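Local coordinates for protein arylmalonate decarboxylase (Bordetella bronchiseptica, PDB 3DTV) that catalyses the decarboxylation of 2-aryl-2-methylmalonates, taking up a proton and releasing carbon dioxide to give 2-arylpropionates, at residues Pro7-Ile12 with Ala67-Leu72. Numbering follows the deposited sequence.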
loop_
_atom_site.group_PDB
_atom_site.type_symbol
_atom_site.label_atom_id
_atom_site.label_comp_id
_atom_site.label_asym_id
_atom_site.label_seq_id
_atom_site.Cartn_x
_atom_site.Cartn_y
_atom_site.Cartn_z
ATOM N N PRO D 7 -11.772 -11.867 9.937
ATOM C CA PRO D 7 -10.640 -11.488 10.802
ATOM C C PRO D 7 -10.581 -9.985 11.070
ATOM O O PRO D 7 -10.915 -9.172 10.184
ATOM C CB PRO D 7 -9.418 -11.957 10.003
ATOM C CG PRO D 7 -9.913 -12.020 8.531
ATOM C CD PRO D 7 -11.356 -12.357 8.605
ATOM N N THR D 8 -10.170 -9.593 12.280
ATOM C CA THR D 8 -9.943 -8.153 12.530
ATOM C C THR D 8 -8.610 -7.729 11.904
ATOM O O THR D 8 -7.569 -8.174 12.327
ATOM C CB THR D 8 -9.984 -7.797 14.037
ATOM O OG1 THR D 8 -11.315 -8.025 14.553
ATOM C CG2 THR D 8 -9.575 -6.354 14.253
ATOM N N ILE D 9 -8.663 -6.890 10.875
ATOM C CA ILE D 9 -7.459 -6.385 10.203
ATOM C C ILE D 9 -6.885 -5.138 10.921
ATOM O O ILE D 9 -7.545 -4.108 11.025
ATOM C CB ILE D 9 -7.756 -6.051 8.703
ATOM C CG1 ILE D 9 -8.361 -7.276 7.999
ATOM C CG2 ILE D 9 -6.479 -5.521 7.997
ATOM C CD1 ILE D 9 -7.505 -8.571 8.113
ATOM N N GLY D 10 -5.668 -5.245 11.428
ATOM C CA GLY D 10 -4.974 -4.141 12.084
ATOM C C GLY D 10 -4.041 -3.404 11.140
ATOM O O GLY D 10 -3.235 -4.011 10.413
ATOM N N MET D 11 -4.124 -2.090 11.120
ATOM C CA MET D 11 -3.200 -1.345 10.251
ATOM C C MET D 11 -2.549 -0.198 10.974
ATOM O O MET D 11 -3.253 0.533 11.673
ATOM C CB MET D 11 -3.970 -0.795 9.028
ATOM C CG MET D 11 -4.335 -1.900 7.995
ATOM S SD MET D 11 -5.122 -1.158 6.534
ATOM C CE MET D 11 -4.837 -2.461 5.353
ATOM N N ILE D 12 -1.253 0.001 10.754
ATOM C CA ILE D 12 -0.544 1.160 11.307
ATOM C C ILE D 12 -0.378 2.170 10.170
ATOM O O ILE D 12 0.180 1.839 9.125
ATOM C CB ILE D 12 0.864 0.775 11.873
ATOM C CG1 ILE D 12 0.752 -0.367 12.933
ATOM C CG2 ILE D 12 1.600 2.010 12.466
ATOM C CD1 ILE D 12 2.063 -0.906 13.338
ATOM N N ALA D 67 -6.490 -7.230 17.061
ATOM C CA ALA D 67 -6.086 -7.532 15.702
ATOM C C ALA D 67 -5.653 -8.989 15.556
ATOM O O ALA D 67 -5.002 -9.555 16.449
ATOM C CB ALA D 67 -4.958 -6.612 15.236
ATOM N N ALA D 68 -5.990 -9.572 14.400
ATOM C CA ALA D 68 -5.488 -10.900 14.009
ATOM C C ALA D 68 -4.198 -10.763 13.226
ATOM O O ALA D 68 -3.399 -11.702 13.129
ATOM C CB ALA D 68 -6.577 -11.617 13.096
ATOM N N VAL D 69 -4.043 -9.606 12.585
ATOM C CA VAL D 69 -2.904 -9.330 11.716
ATOM C C VAL D 69 -2.593 -7.833 11.784
ATOM O O VAL D 69 -3.480 -7.026 12.062
ATOM C CB VAL D 69 -3.180 -9.741 10.240
ATOM C CG1 VAL D 69 -4.277 -8.887 9.599
ATOM C CG2 VAL D 69 -1.930 -9.612 9.389
ATOM N N VAL D 70 -1.330 -7.468 11.544
ATOM C CA VAL D 70 -0.934 -6.067 11.525
ATOM C C VAL D 70 -0.174 -5.724 10.261
ATOM O O VAL D 70 0.775 -6.399 9.956
ATOM C CB VAL D 70 -0.018 -5.731 12.760
ATOM C CG1 VAL D 70 0.510 -4.309 12.641
ATOM C CG2 VAL D 70 -0.792 -5.872 14.054
ATOM N N SER D 71 -0.593 -4.681 9.528
ATOM C CA SER D 71 0.146 -4.217 8.361
ATOM C C SER D 71 0.570 -2.788 8.578
ATOM O O SER D 71 -0.238 -1.943 9.004
ATOM C CB SER D 71 -0.704 -4.301 7.098
ATOM O OG SER D 71 0.040 -3.846 5.979
ATOM N N LEU D 72 1.847 -2.517 8.312
ATOM C CA LEU D 72 2.366 -1.151 8.256
ATOM C C LEU D 72 2.042 -0.525 6.901
ATOM O O LEU D 72 2.650 -0.889 5.901
ATOM C CB LEU D 72 3.897 -1.136 8.508
ATOM C CG LEU D 72 4.573 0.241 8.479
ATOM C CD1 LEU D 72 4.023 1.222 9.615
ATOM C CD2 LEU D 72 6.061 0.089 8.628
#
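Ala67 lays its CB against the backbone of Gly10, which has no side chain; Ala67 CB is 4.0 Å from Gly10 CA. Next along, Ala68 N gives a nearly straight hydrogen bond to Thr8 O (3.0 Å, 170° at the hydrogen), and the donor lies in the carbonyl plane. Val69 O then accepts a more bent bond from Gly10 N. The side chains of Val69 and Ile9 project together from the same face of the sheet. Val69 CG1 meets Ile9 CD1 at 3.6 Å. Ala219 of helix 211-223 touches both side chains. Strands 9-13 and 69-72 are the parallel central pair of a four-stranded sheet with 2-1-3-4 strand order. Helix 48-64 lies in the chain between them, consistent with the alpha/beta fold of the Asp/Glu racemase clan. On the opposite face from Ile9, Val70 CG1 packs on Ile12 CD1 (3.8 Å), and Leu62 and Met93 touch both residues. Ser71 N gives a hydrogen bond to Gly10 O at 2.9 Å. Gly10 O also receives a CA-H contact from Val70 CA. Ser71 O in turn accepts a hydrogen bond from Ile12 N at 2.8 Å and a CA-H contact from Met11. At Leu72, an extended chi1 (-180°) followed by chi2 of 62° brings CD1 back toward Ile12, where Leu72 CD1 lies 3.8 Å from Ile12 CG2.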